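Local coordinates for lipoprotein (Colwellia psychrerythraea, PDB 3O0Y), which is a putative lipoprotein of unknown function, belonging to a family related to the metallopeptidases of the MA clan and possibly a hydrolase itself, at residues G143-I148 and D175-T180; E322-Q327 and G332-R337; Y404-V409 and W446-N451. All blocks are in the same frame, centred on the assembly; numbering follows the deposited sequence.

Contact 1 of 3, residues G143-I148 and D175-T180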
loop_
_atom_site.group_PDB
_atom_site.type_symbol
_atom_site.label_atom_id
_atom_site.label_comp_id
_atom_site.label_asym_id
_atom_site.label_seq_id
_atom_site.Cartn_x
_atom_site.Cartn_y
_atom_site.Cartn_z
ATOM N N GLY A 143 -5.184 5.877 -7.810
ATOM C CA GLY A 143 -5.910 5.721 -9.057
ATOM C C GLY A 143 -4.979 6.006 -10.220
ATOM O O GLY A 143 -3.887 6.534 -10.031
ATOM N N PRO A 144 -5.438 5.669 -11.445
ATOM C CA PRO A 144 -4.498 5.622 -12.596
ATOM C C PRO A 144 -3.841 6.976 -12.888
ATOM O O PRO A 144 -2.669 7.023 -13.288
ATOM C CB PRO A 144 -5.357 5.106 -13.739
ATOM C CG PRO A 144 -6.802 5.104 -13.213
ATOM C CD PRO A 144 -6.728 5.051 -11.729
ATOM N N LEU A 145 -4.536 8.089 -12.674
ATOM C CA LEU A 145 -3.960 9.402 -13.009
ATOM C C LEU A 145 -2.889 9.866 -12.017
ATOM O O LEU A 145 -2.090 10.762 -12.307
ATOM C CB LEU A 145 -5.084 10.449 -13.215
ATOM C CG LEU A 145 -5.968 10.125 -14.407
ATOM C CD1 LEU A 145 -7.280 10.994 -14.414
ATOM C CD2 LEU A 145 -5.258 10.295 -15.755
ATOM N N ILE A 146 -2.783 9.185 -10.892
ATOM C CA ILE A 146 -1.764 9.496 -9.909
ATOM C C ILE A 146 -0.719 8.423 -10.022
ATOM O O ILE A 146 0.481 8.693 -10.051
ATOM C CB ILE A 146 -2.376 9.521 -8.477
ATOM C CG1 ILE A 146 -3.263 10.728 -8.300
ATOM C CG2 ILE A 146 -1.289 9.519 -7.454
ATOM C CD1 ILE A 146 -3.941 10.884 -6.839
ATOM N N ASP A 147 -1.135 7.157 -10.091
ATOM C CA ASP A 147 -0.116 6.085 -10.082
ATOM C C ASP A 147 0.624 5.844 -11.398
ATOM O O ASP A 147 1.738 5.375 -11.376
ATOM C CB ASP A 147 -0.650 4.755 -9.581
ATOM C CG ASP A 147 -1.237 4.885 -8.159
ATOM O OD1 ASP A 147 -0.637 5.613 -7.331
ATOM O OD2 ASP A 147 -2.344 4.368 -7.954
ATOM N N ILE A 148 0.005 6.056 -12.530
ATOM C CA ILE A 148 0.702 5.757 -13.779
ATOM C C ILE A 148 1.878 6.752 -13.922
ATOM O O ILE A 148 3.024 6.359 -14.231
ATOM C CB ILE A 148 -0.263 5.789 -14.932
ATOM C CG1 ILE A 148 -1.169 4.545 -14.912
ATOM C CG2 ILE A 148 0.472 5.883 -16.334
ATOM C CD1 ILE A 148 -2.302 4.728 -15.871
ATOM N N ASP A 175 -4.211 10.449 -24.054
ATOM C CA ASP A 175 -5.545 10.851 -24.499
ATOM C C ASP A 175 -6.581 9.731 -24.328
ATOM O O ASP A 175 -7.680 9.959 -23.804
ATOM C CB ASP A 175 -5.581 11.362 -25.953
ATOM C CG ASP A 175 -4.902 10.417 -26.971
ATOM O OD1 ASP A 175 -4.149 9.475 -26.630
ATOM O OD2 ASP A 175 -5.062 10.698 -28.194
ATOM N N LYS A 176 -6.222 8.519 -24.735
ATOM C CA LYS A 176 -7.151 7.419 -24.568
ATOM C C LYS A 176 -7.275 7.084 -23.095
ATOM O O LYS A 176 -8.341 6.726 -22.656
ATOM C CB LYS A 176 -6.722 6.191 -25.383
ATOM C CG LYS A 176 -7.763 5.077 -25.392
ATOM C CD LYS A 176 -7.494 4.026 -26.489
ATOM C CE LYS A 176 -8.302 2.747 -26.249
ATOM N NZ LYS A 176 -7.869 1.648 -27.165
ATOM N N LEU A 177 -6.182 7.132 -22.346
ATOM C CA LEU A 177 -6.275 6.882 -20.889
ATOM C C LEU A 177 -7.379 7.766 -20.284
ATOM O O LEU A 177 -8.338 7.277 -19.640
ATOM C CB LEU A 177 -4.970 7.203 -20.196
ATOM C CG LEU A 177 -4.924 7.108 -18.692
ATOM C CD1 LEU A 177 -5.269 5.646 -18.243
ATOM C CD2 LEU A 177 -3.549 7.603 -18.185
ATOM N N ALA A 178 -7.254 9.068 -20.533
ATOM C CA ALA A 178 -8.217 10.058 -20.001
ATOM C C ALA A 178 -9.636 9.825 -20.470
ATOM O O ALA A 178 -10.532 9.879 -19.645
ATOM C CB ALA A 178 -7.801 11.457 -20.323
ATOM N N ALA A 179 -9.838 9.538 -21.747
ATOM C CA ALA A 179 -11.228 9.372 -22.267
ATOM C C ALA A 179 -11.868 8.140 -21.639
ATOM O O ALA A 179 -13.004 8.191 -21.253
ATOM C CB ALA A 179 -11.240 9.281 -23.749
ATOM N N THR A 180 -11.089 7.055 -21.414
ATOM C CA THR A 180 -11.712 5.859 -20.878
ATOM C C THR A 180 -12.036 6.089 -19.383
ATOM O O THR A 180 -13.051 5.602 -18.910
ATOM C CB THR A 180 -10.888 4.586 -21.120
ATOM O OG1 THR A 180 -9.590 4.689 -20.477
ATOM C CG2 THR A 180 -10.667 4.292 -22.651
#

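Contact 2 of 3, residues E322-Q327 and G332-R337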
loop_
_atom_site.group_PDB
_atom_site.type_symbol
_atom_site.label_atom_id
_atom_site.label_comp_id
_atom_site.label_asym_id
_atom_site.label_seq_id
_atom_site.Cartn_x
_atom_site.Cartn_y
_atom_site.Cartn_z
ATOM N N GLU A 322 1.414 5.018 31.734
ATOM C CA GLU A 322 2.342 4.557 32.732
ATOM C C GLU A 322 3.807 4.916 32.455
ATOM O O GLU A 322 4.568 5.331 33.337
ATOM C CB GLU A 322 2.301 3.043 32.907
ATOM C CG GLU A 322 1.008 2.516 33.424
ATOM C CD GLU A 322 0.599 2.971 34.779
ATOM O OE1 GLU A 322 1.437 3.408 35.588
ATOM O OE2 GLU A 322 -0.611 2.809 35.063
ATOM N N ILE A 323 4.178 4.768 31.201
ATOM C CA ILE A 323 5.529 5.105 30.805
ATOM C C ILE A 323 5.748 6.600 30.940
ATOM O O ILE A 323 6.799 7.029 31.413
ATOM C CB ILE A 323 5.802 4.555 29.394
ATOM C CG1 ILE A 323 5.670 3.032 29.360
ATOM C CG2 ILE A 323 7.098 5.089 28.770
ATOM C CD1 ILE A 323 5.564 2.480 27.947
ATOM N N LEU A 324 4.777 7.411 30.463
ATOM C CA LEU A 324 4.828 8.843 30.613
ATOM C C LEU A 324 5.005 9.305 32.050
ATOM O O LEU A 324 5.850 10.154 32.338
ATOM C CB LEU A 324 3.622 9.546 29.934
ATOM C CG LEU A 324 3.694 9.588 28.405
ATOM C CD1 LEU A 324 2.291 9.695 27.836
ATOM C CD2 LEU A 324 4.655 10.734 27.897
ATOM N N LEU A 325 4.189 8.775 32.955
ATOM C CA LEU A 325 4.261 9.132 34.333
ATOM C C LEU A 325 5.664 8.878 34.864
ATOM O O LEU A 325 6.223 9.727 35.586
ATOM C CB LEU A 325 3.294 8.252 35.175
ATOM C CG LEU A 325 1.839 8.651 35.018
ATOM C CD1 LEU A 325 0.961 7.669 35.801
ATOM C CD2 LEU A 325 1.553 10.000 35.507
ATOM N N ALA A 326 6.261 7.737 34.476
ATOM C CA ALA A 326 7.541 7.361 34.970
ATOM C C ALA A 326 8.656 8.325 34.488
ATOM O O ALA A 326 9.736 8.413 35.106
ATOM C CB ALA A 326 7.895 5.899 34.590
ATOM N N GLN A 327 8.428 8.979 33.380
ATOM C CA GLN A 327 9.336 10.018 32.857
ATOM C C GLN A 327 9.053 11.391 33.399
ATOM O O GLN A 327 9.774 12.350 33.066
ATOM C CB GLN A 327 9.285 10.077 31.317
ATOM C CG GLN A 327 9.790 8.825 30.626
ATOM C CD GLN A 327 11.157 8.456 31.099
ATOM O OE1 GLN A 327 12.075 9.275 31.062
ATOM N NE2 GLN A 327 11.320 7.211 31.419
ATOM N N GLY A 332 -2.405 15.958 31.751
ATOM C CA GLY A 332 -3.154 15.994 30.495
ATOM C C GLY A 332 -3.290 14.594 29.893
ATOM O O GLY A 332 -2.813 13.564 30.465
ATOM N N THR A 333 -3.934 14.564 28.737
ATOM C CA THR A 333 -4.167 13.300 28.051
ATOM C C THR A 333 -2.836 12.766 27.525
ATOM O O THR A 333 -1.815 13.499 27.437
ATOM C CB THR A 333 -5.109 13.499 26.907
ATOM O OG1 THR A 333 -4.473 14.297 25.912
ATOM C CG2 THR A 333 -6.434 14.103 27.397
ATOM N N VAL A 334 -2.843 11.483 27.166
ATOM C CA VAL A 334 -1.690 10.913 26.491
ATOM C C VAL A 334 -1.338 11.744 25.210
ATOM O O VAL A 334 -0.216 12.069 24.918
ATOM C CB VAL A 334 -1.919 9.427 26.170
ATOM C CG1 VAL A 334 -0.827 8.966 25.237
ATOM C CG2 VAL A 334 -1.920 8.583 27.457
ATOM N N GLY A 335 -2.351 12.103 24.429
ATOM C CA GLY A 335 -2.143 12.891 23.278
ATOM C C GLY A 335 -1.517 14.249 23.516
ATOM O O GLY A 335 -0.588 14.646 22.800
ATOM N N GLU A 336 -1.993 14.936 24.543
ATOM C CA GLU A 336 -1.436 16.211 24.907
ATOM C C GLU A 336 0.014 16.073 25.246
ATOM O O GLU A 336 0.810 16.955 24.920
ATOM C CB GLU A 336 -2.210 16.794 26.089
ATOM C CG GLU A 336 -3.510 17.429 25.535
ATOM C CD GLU A 336 -4.594 17.654 26.567
ATOM O OE1 GLU A 336 -4.497 17.196 27.728
ATOM O OE2 GLU A 336 -5.644 18.211 26.149
ATOM N N ARG A 337 0.327 14.999 25.962
ATOM C CA ARG A 337 1.707 14.792 26.390
ATOM C C ARG A 337 2.629 14.509 25.191
ATOM O O ARG A 337 3.773 15.022 25.111
ATOM C CB ARG A 337 1.798 13.716 27.486
ATOM C CG ARG A 337 1.467 14.319 28.858
ATOM C CD ARG A 337 1.371 13.322 29.959
ATOM N NE ARG A 337 0.119 12.568 29.845
ATOM C CZ ARG A 337 -0.187 11.453 30.528
ATOM N NH1 ARG A 337 0.660 10.919 31.390
ATOM N NH2 ARG A 337 -1.390 10.844 30.354
#

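Contact 3 of 3, residues Y404-V409 and W446-N451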
loop_
_atom_site.group_PDB
_atom_site.type_symbol
_atom_site.label_atom_id
_atom_site.label_comp_id
_atom_site.label_asym_id
_atom_site.label_seq_id
_atom_site.Cartn_x
_atom_site.Cartn_y
_atom_site.Cartn_z
ATOM N N TYR A 404 7.106 2.057 1.680
ATOM C CA TYR A 404 8.034 1.058 1.177
ATOM C C TYR A 404 7.535 0.698 -0.208
ATOM O O TYR A 404 6.322 0.454 -0.400
ATOM C CB TYR A 404 8.045 -0.216 2.038
ATOM C CG TYR A 404 8.887 -1.311 1.440
ATOM C CD1 TYR A 404 10.226 -1.257 1.477
ATOM C CD2 TYR A 404 8.310 -2.385 0.784
ATOM C CE1 TYR A 404 10.997 -2.254 0.908
ATOM C CE2 TYR A 404 9.045 -3.373 0.227
ATOM C CZ TYR A 404 10.375 -3.302 0.234
ATOM O OH TYR A 404 11.126 -4.284 -0.340
ATOM N N THR A 405 8.453 0.668 -1.154
ATOM C CA THR A 405 8.193 0.098 -2.512
ATOM C C THR A 405 8.970 -1.146 -2.778
ATOM O O THR A 405 10.127 -1.237 -2.403
ATOM C CB THR A 405 8.454 1.135 -3.616
ATOM O OG1 THR A 405 9.780 1.664 -3.500
ATOM C CG2 THR A 405 7.448 2.301 -3.507
ATOM N N SER A 406 8.269 -2.165 -3.299
ATOM C CA SER A 406 8.892 -3.472 -3.532
ATOM C C SER A 406 10.042 -3.425 -4.544
ATOM O O SER A 406 10.067 -2.572 -5.448
ATOM C CB SER A 406 7.832 -4.408 -4.051
ATOM O OG SER A 406 8.415 -5.645 -4.567
ATOM N N PRO A 407 11.009 -4.316 -4.376
ATOM C CA PRO A 407 11.968 -4.485 -5.496
ATOM C C PRO A 407 11.286 -5.015 -6.780
ATOM O O PRO A 407 10.216 -5.590 -6.742
ATOM C CB PRO A 407 12.908 -5.547 -4.988
ATOM C CG PRO A 407 12.496 -5.845 -3.532
ATOM C CD PRO A 407 11.076 -5.426 -3.434
ATOM N N ALA A 408 11.925 -4.801 -7.907
ATOM C CA ALA A 408 11.588 -5.558 -9.104
ATOM C C ALA A 408 11.947 -7.025 -8.835
ATOM O O ALA A 408 12.908 -7.290 -8.085
ATOM C CB ALA A 408 12.447 -4.996 -10.282
ATOM N N VAL A 409 11.191 -7.953 -9.408
ATOM C CA VAL A 409 11.406 -9.377 -9.147
ATOM C C VAL A 409 12.859 -9.739 -9.358
ATOM O O VAL A 409 13.477 -10.416 -8.549
ATOM C CB VAL A 409 10.480 -10.274 -9.940
ATOM C CG1 VAL A 409 10.683 -11.743 -9.541
ATOM C CG2 VAL A 409 9.098 -9.855 -9.711
ATOM N N TRP A 446 11.518 -6.987 4.724
ATOM C CA TRP A 446 11.891 -8.327 5.066
ATOM C C TRP A 446 10.786 -9.293 4.553
ATOM O O TRP A 446 11.088 -10.321 3.952
ATOM C CB TRP A 446 12.129 -8.455 6.565
ATOM C CG TRP A 446 12.907 -9.680 6.983
ATOM C CD1 TRP A 446 12.403 -10.819 7.557
ATOM C CD2 TRP A 446 14.319 -9.830 6.974
ATOM N NE1 TRP A 446 13.415 -11.659 7.888
ATOM C CE2 TRP A 446 14.600 -11.096 7.531
ATOM C CE3 TRP A 446 15.375 -9.015 6.551
ATOM C CZ2 TRP A 446 15.890 -11.577 7.680
ATOM C CZ3 TRP A 446 16.639 -9.501 6.707
ATOM C CH2 TRP A 446 16.901 -10.733 7.316
ATOM N N GLN A 447 9.541 -8.928 4.785
ATOM C CA GLN A 447 8.401 -9.795 4.453
ATOM C C GLN A 447 8.213 -9.892 2.965
ATOM O O GLN A 447 8.205 -11.022 2.412
ATOM C CB GLN A 447 7.147 -9.319 5.147
ATOM C CG GLN A 447 5.886 -10.063 4.848
ATOM C CD GLN A 447 5.208 -9.553 3.619
ATOM O OE1 GLN A 447 4.713 -8.439 3.593
ATOM N NE2 GLN A 447 5.036 -10.467 2.614
ATOM N N ILE A 448 8.156 -8.737 2.311
ATOM C CA ILE A 448 7.921 -8.727 0.826
ATOM C C ILE A 448 9.050 -9.423 0.055
ATOM O O ILE A 448 8.834 -10.200 -0.853
ATOM C CB ILE A 448 7.692 -7.291 0.355
ATOM C CG1 ILE A 448 6.288 -6.872 0.776
ATOM C CG2 ILE A 448 7.899 -7.092 -1.182
ATOM C CD1 ILE A 448 6.016 -5.418 0.667
ATOM N N ALA A 449 10.284 -9.144 0.414
ATOM C CA ALA A 449 11.402 -9.770 -0.205
ATOM C C ALA A 449 11.445 -11.283 -0.002
ATOM O O ALA A 449 11.676 -12.063 -0.956
ATOM C CB ALA A 449 12.742 -9.091 0.319
ATOM N N LEU A 450 11.146 -11.747 1.222
ATOM C CA LEU A 450 11.010 -13.198 1.429
ATOM C C LEU A 450 9.899 -13.784 0.553
ATOM O O LEU A 450 10.068 -14.858 0.013
ATOM C CB LEU A 450 10.843 -13.546 2.915
ATOM C CG LEU A 450 12.097 -13.445 3.747
ATOM C CD1 LEU A 450 11.752 -13.535 5.285
ATOM C CD2 LEU A 450 13.179 -14.556 3.325
ATOM N N ASN A 451 8.759 -13.104 0.444
ATOM C CA ASN A 451 7.685 -13.644 -0.362
ATOM C C ASN A 451 8.125 -13.735 -1.826
ATOM O O ASN A 451 7.852 -14.763 -2.463
ATOM C CB ASN A 451 6.486 -12.762 -0.271
ATOM C CG ASN A 451 5.214 -13.430 -0.752
ATOM O OD1 ASN A 451 5.211 -14.547 -1.363
ATOM N ND2 ASN A 451 4.117 -12.763 -0.506
#

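Contact 1 of 3, residues G143-I148 and D175-T180
L177 reaches across from helix 174-190 and meets both L145 and I148, so its isobutyl group carries both of the close side-chain contacts. I148 and L177 point at each other tip to tip: I148 CD1 faces the fork of the leucine, 3.9 Å from L177 CD1 and the same from L177 CD2. L145 comes in differently. It runs past L177 in the opposite direction, so that the methyls meet alongside, with L145 CD2 4.0 Å from L177 CD2. With CG anti to the backbone N (chi1 175°), L177 extends toward helix 144-154 and offers both methyls to it. The backbones stay 8.2 Å apart between L145 CA and A178 CA, and the packing between them is purely apolar. G143, the N-cap of the first helix, has a positive phi and turns its carbonyl O to two amides, I146 N and D147 N.

The two helices lie in the helical body of the DUF885 fold, where the contact is buried. The loop residue Y71 touches P144 and L177, while L145 also packs on V261 of helix 236-268 and L207 of helix 197-210. Those same two helices supply Y258 and Y206, whose hydroxyls bond to L145 O.

Contact 2 of 3, residues E322-Q327 and G332-R337
L324 and R337 meet inside a short helix-loop-helix connection, where helix 302-326 ends and helix 334-342 starts with a capping box. The van der Waals part belongs to L324. Its CD1 lies over one face of the R337 guanidinium, 3.9 Å above the plane and offset toward the rim, and makes an apolar contact with V334 CG1 at 4.1 Å. L324 CB approaches the end of the arginine at 3.6 Å from R337 NH1, and L325 CD2 adds a looser touch at 4.3 Å from the same nitrogen.

The polar part fixes the guanidinium. The arginine chain bends at chi3 (-74°), folding the group back over its own helix start, where R337 NE gives T333 O a nearly straight bond of 3.2 Å from above the carbonyl plane. R337 N reaches that oxygen from the opposite face. At the far end NH2 bonds to N321 OD1 and NH1 to Y329 O, so one group links both helices and the loop. A leucine in place of R337 would probably leave N321 OD1 and Y329 O without these donors, T333 O without its side-chain bond, and the loop less firmly held.

In the capping box E336 N bonds to T333 OG1 at 2.9 Å, and T333 N donates in return to E336 OE1 at 2.9 Å, meeting it from above the carboxylate plane.

Contact 3 of 3, residues Y404-V409 and W446-N451
Strand 402-405, at one margin of the small mixed sheet, runs out against helix 444-452, the helix that begins with the adjacent histidines H444 and H445; here Y404, S406 and P407 close on I448. Many peptidases of the MA clan hold zinc through histidines, so H444 and H445 may lie near an active site, though no metal is seen in this model.

I448 presents its two ends to different partners. Its CD1 lies obliquely to the Y404 ring, 3.7 Å from Y404 CE2 and 3.8 Å from Y404 CD2, the two side chains passing in opposite directions. The other branch, I448 CG2, sits anti to the backbone N and packs on the extended segment after the strand: it is 3.7 Å from S406 OG and 4.2 Å from P407 CD. S406 OG, though beside this methyl, is spoken for, since it donates to P407 O over 2.8 Å, in the carbonyl plane and on a lone pair. That bond fixes the serine hydroxyl on the carbonyl of the next residue.

The tyrosine is fixed at its far end too, its OH hydrogen-bonded to H445 ND1, with the two ring planes about 70° apart. T405 pairs through its backbone with I416 of strand 416-419 and through OG1 with W418 NE1. Away from the strand, the same helix sets Q447 against helix 467-483 and L450 against L588 of helix 580-588.

Overall arrangement
From the N terminus the three contacts follow in series, each closing before the next opens, with neither nesting nor crossing. Contact 1 closes a largely helical loop of 26 residues and joins helices 144-154 and 174-190. Contact 2 closes the shortest loop, only four residues, where helix 302-326 turns into helix 334-342. Contact 3 spans 36 residues that include strand 416-419 and helix 432-439, and ties the sheet to helix 444-452. It lies closest to the middle of the chain, its centre about 12 Å from that of the chain, whereas contacts 1 and 2 sit on opposite sides of the chain's centre, their own centres about 47 Å apart. None of the three touches another.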